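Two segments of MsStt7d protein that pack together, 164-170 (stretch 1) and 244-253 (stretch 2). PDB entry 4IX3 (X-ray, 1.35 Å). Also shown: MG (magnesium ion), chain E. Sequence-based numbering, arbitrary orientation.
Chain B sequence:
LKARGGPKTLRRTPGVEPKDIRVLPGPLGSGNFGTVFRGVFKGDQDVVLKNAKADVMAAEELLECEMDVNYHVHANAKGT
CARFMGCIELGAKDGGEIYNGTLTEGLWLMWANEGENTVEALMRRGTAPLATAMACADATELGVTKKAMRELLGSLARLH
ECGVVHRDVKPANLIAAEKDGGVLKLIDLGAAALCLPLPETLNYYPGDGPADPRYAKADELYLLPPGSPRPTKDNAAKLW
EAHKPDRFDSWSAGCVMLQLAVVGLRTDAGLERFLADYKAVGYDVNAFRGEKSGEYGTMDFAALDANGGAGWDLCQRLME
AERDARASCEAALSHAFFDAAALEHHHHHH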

# COMPACT_ATOMS: atom_id res chain seq x y z
N VAL B 164 5.30 22.88 4.16
CA VAL B 164 5.25 21.48 3.83
C VAL B 164 6.05 20.63 4.79
O VAL B 164 7.23 20.94 5.02
CB VAL B 164 5.74 21.27 2.37
CG1 VAL B 164 5.78 19.78 2.01
CG2 VAL B 164 4.83 22.06 1.41
N VAL B 165 5.42 19.59 5.32
CA VAL B 165 6.12 18.55 6.07
C VAL B 165 6.13 17.29 5.22
O VAL B 165 5.05 16.87 4.76
CB VAL B 165 5.50 18.32 7.46
CG1 VAL B 165 6.16 17.17 8.22
CG2 VAL B 165 5.55 19.62 8.24
N HIS B 166 7.30 16.73 4.98
CA HIS B 166 7.42 15.68 3.96
C HIS B 166 6.79 14.38 4.49
O HIS B 166 6.07 13.68 3.76
CB HIS B 166 8.92 15.51 3.62
CG HIS B 166 9.17 14.42 2.65
ND1 HIS B 166 9.52 14.57 1.34
CD2 HIS B 166 9.09 13.06 2.88
CE1 HIS B 166 9.66 13.35 0.77
NE2 HIS B 166 9.41 12.43 1.75
N ARG B 167 7.09 14.05 5.74
CA ARG B 167 6.49 12.90 6.40
C ARG B 167 7.16 11.55 6.11
O ARG B 167 6.99 10.60 6.88
CB ARG B 167 5.00 12.82 6.06
CG ARG B 167 4.09 12.74 7.28
CD ARG B 167 2.87 11.86 7.01
NE ARG B 167 1.63 12.50 7.45
CZ ARG B 167 0.99 12.18 8.57
NH1 ARG B 167 1.47 11.24 9.37
NH2 ARG B 167 -0.13 12.81 8.89
N ASP B 168 7.91 11.45 5.02
CA ASP B 168 8.49 10.15 4.65
C ASP B 168 9.96 10.28 4.27
O ASP B 168 10.44 9.70 3.30
CB ASP B 168 7.68 9.47 3.52
CG ASP B 168 7.90 7.95 3.44
OD1 ASP B 168 8.49 7.39 4.37
OD2 ASP B 168 7.49 7.35 2.41
N VAL B 169 10.66 11.05 5.11
CA VAL B 169 12.10 11.20 4.90
C VAL B 169 12.79 9.90 5.30
O VAL B 169 12.57 9.36 6.41
CB VAL B 169 12.61 12.39 5.75
CG1 VAL B 169 14.13 12.44 5.76
CG2 VAL B 169 12.02 13.70 5.23
N LYS B 170 13.65 9.42 4.41
CA LYS B 170 14.41 8.20 4.64
C LYS B 170 15.38 8.04 3.47
O LYS B 170 15.15 8.64 2.41
CB LYS B 170 13.52 6.92 4.81
CG LYS B 170 12.57 6.72 3.62
CD LYS B 170 11.59 5.61 3.97
CE LYS B 170 10.60 5.30 2.85
NZ LYS B 170 9.29 4.88 3.43
N LYS B 244 4.44 21.55 16.47
CA LYS B 244 5.72 21.35 15.80
C LYS B 244 5.77 20.13 14.87
O LYS B 244 6.64 19.24 15.00
CB LYS B 244 6.90 21.27 16.79
CG LYS B 244 6.96 22.46 17.73
CD LYS B 244 8.24 22.39 18.56
CE LYS B 244 8.62 23.71 19.19
NZ LYS B 244 7.56 24.57 19.74
N PRO B 245 4.82 20.05 13.92
CA PRO B 245 4.77 18.89 13.04
C PRO B 245 6.03 18.72 12.20
O PRO B 245 6.37 17.59 11.82
CB PRO B 245 3.56 19.16 12.15
CG PRO B 245 3.43 20.68 12.16
CD PRO B 245 3.83 21.08 13.57
N ASP B 246 6.76 19.81 11.95
CA ASP B 246 8.03 19.72 11.23
C ASP B 246 9.07 18.86 11.94
O ASP B 246 9.98 18.35 11.32
CB ASP B 246 8.59 21.13 10.96
CG ASP B 246 8.77 21.91 12.25
OD1 ASP B 246 9.91 22.39 12.47
OD2 ASP B 246 7.78 22.08 13.00
N ARG B 247 8.95 18.80 13.28
CA ARG B 247 9.86 17.96 14.08
C ARG B 247 9.67 16.47 13.80
O ARG B 247 10.57 15.67 14.08
CB ARG B 247 9.75 18.25 15.58
CG ARG B 247 10.74 19.30 16.06
CD ARG B 247 10.72 20.63 15.30
NE ARG B 247 11.39 21.64 16.09
CZ ARG B 247 11.16 22.95 16.02
NH1 ARG B 247 10.39 23.43 15.04
NH2 ARG B 247 11.71 23.78 16.90
N PHE B 248 8.57 16.08 13.11
CA PHE B 248 8.50 14.71 12.59
C PHE B 248 9.62 14.46 11.58
O PHE B 248 10.32 13.43 11.59
CB PHE B 248 7.12 14.48 11.94
CG PHE B 248 6.92 13.07 11.46
CD1 PHE B 248 6.11 12.18 12.18
CD2 PHE B 248 7.42 12.63 10.24
CE1 PHE B 248 5.94 10.85 11.75
CE2 PHE B 248 7.22 11.34 9.77
CZ PHE B 248 6.48 10.43 10.55
N ASP B 249 9.83 15.45 10.70
CA ASP B 249 10.91 15.36 9.72
C ASP B 249 12.31 15.45 10.37
O ASP B 249 13.23 14.79 9.92
CB ASP B 249 10.83 16.46 8.66
CG ASP B 249 9.71 16.25 7.63
OD1 ASP B 249 9.22 15.10 7.45
OD2 ASP B 249 9.42 17.24 6.91
N SER B 250 12.41 16.18 11.48
CA SER B 250 13.71 16.24 12.18
C SER B 250 14.14 14.86 12.69
O SER B 250 15.28 14.43 12.47
CB SER B 250 13.60 17.16 13.38
OG SER B 250 13.35 18.50 12.96
N TRP B 251 13.19 14.11 13.26
CA TRP B 251 13.50 12.75 13.77
C TRP B 251 13.91 11.85 12.62
O TRP B 251 14.93 11.16 12.67
CB TRP B 251 12.28 12.19 14.45
CG TRP B 251 12.49 10.76 14.88
CD1 TRP B 251 12.31 9.61 14.12
CD2 TRP B 251 12.87 10.30 16.21
NE1 TRP B 251 12.66 8.49 14.82
CE2 TRP B 251 12.99 8.84 16.11
CE3 TRP B 251 13.21 10.93 17.41
CZ2 TRP B 251 13.35 8.07 17.21
CZ3 TRP B 251 13.60 10.15 18.50
CH2 TRP B 251 13.70 8.74 18.38
N SER B 252 13.16 11.88 11.49
CA SER B 252 13.55 11.07 10.36
C SER B 252 14.91 11.45 9.78
O SER B 252 15.66 10.57 9.40
CB SER B 252 12.51 11.22 9.23
OG SER B 252 11.20 10.90 9.65
N ALA B 253 15.22 12.75 9.78
CA ALA B 253 16.53 13.19 9.29
C ALA B 253 17.64 12.68 10.26
O ALA B 253 18.71 12.32 9.78
CB ALA B 253 16.60 14.70 9.19
MG MG E . 6.12 7.12 0.96
O HOH W 1 9.70 12.31 7.59
O HOH W 2 5.02 8.72 1.68
O HOH W 3 4.72 7.03 -0.66
O HOH W 4 7.11 5.60 0.10
O HOH W 5 5.00 5.88 2.06

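Stretch 1 begins as a strand at Val164 and Val165 and continues as a loop or turn, whereas most of stretch 2 is helix. The two run alongside each other with a steady register: CA–CA distances are 5.6 Å for Val165 and Asp246, 6.1 Å for Arg167 and Asp249, and 5.7 Å for Val169 and Ser252. Each step of two residues in stretch 1 is thus matched by three in the helix. Lys244, with phi/psi of 52/54°, leaves the preceding helix, and its O accepts a bond from Arg247 N at 2.9 Å. Farther along, Ala253 N donates to Asp249 O, also at 2.9 Å, in the i to i+4 pattern of an alpha helix.

Arg167 has a positive phi, 84°, and follows His166 at -74/-44°. This turn leaves two successive amide groups directed at one carboxylate. His166 N donates to Asp249 OD2 and Arg167 N to Asp249 OD1, both at 2.9 Å, with N-H...acceptor angles of 162° and 161°. The near-linear angles and equal lengths support a bidentate arrangement. Asp249 adopts the m rotamer (chi1 -74°); its CA-to-CB bond points sideways, yet the end of the side chain comes nearer to stretch 1.

Water 1 extends this polar centre. It accepts from Val169 N at 2.9 Å and donates to Asp249 OD1 at 2.8 Å and Ser252 OG at 2.9 Å, so the carboxylate is linked to the loop backbone both directly and through solvent.

Apolar groups lie to both ends of the carboxylate contact. Val165, pointing toward the helix, places CG2 4.4 Å from Pro245 CB and 3.9 Å from Asp246 CA; its CG1 is 3.6 Å from Pro245 O. Val169 also points toward stretch 2, with its CB 3.7 Å from Ser252 CB. Both valines are in the t rotamer. Between these positions, Phe248 CE2 lies 3.0 Å from Arg167 O, which sits at the ring edge near its plane, where the slightly positive ring hydrogens can face a carbonyl oxygen.

Asp168 instead points away from the helix and makes no contact with it. Its OD2 binds the magnesium ion at 2.0 Å, alongside four waters at 2.0–2.1 Å and one atom from elsewhere in the structure. Lys170 NZ forms a salt bridge with Asp168 OD1 at 2.8 Å. The amides of His166 and Arg167 thus bond to the helix, while the side chain of the next residue, Asp168, binds the metal.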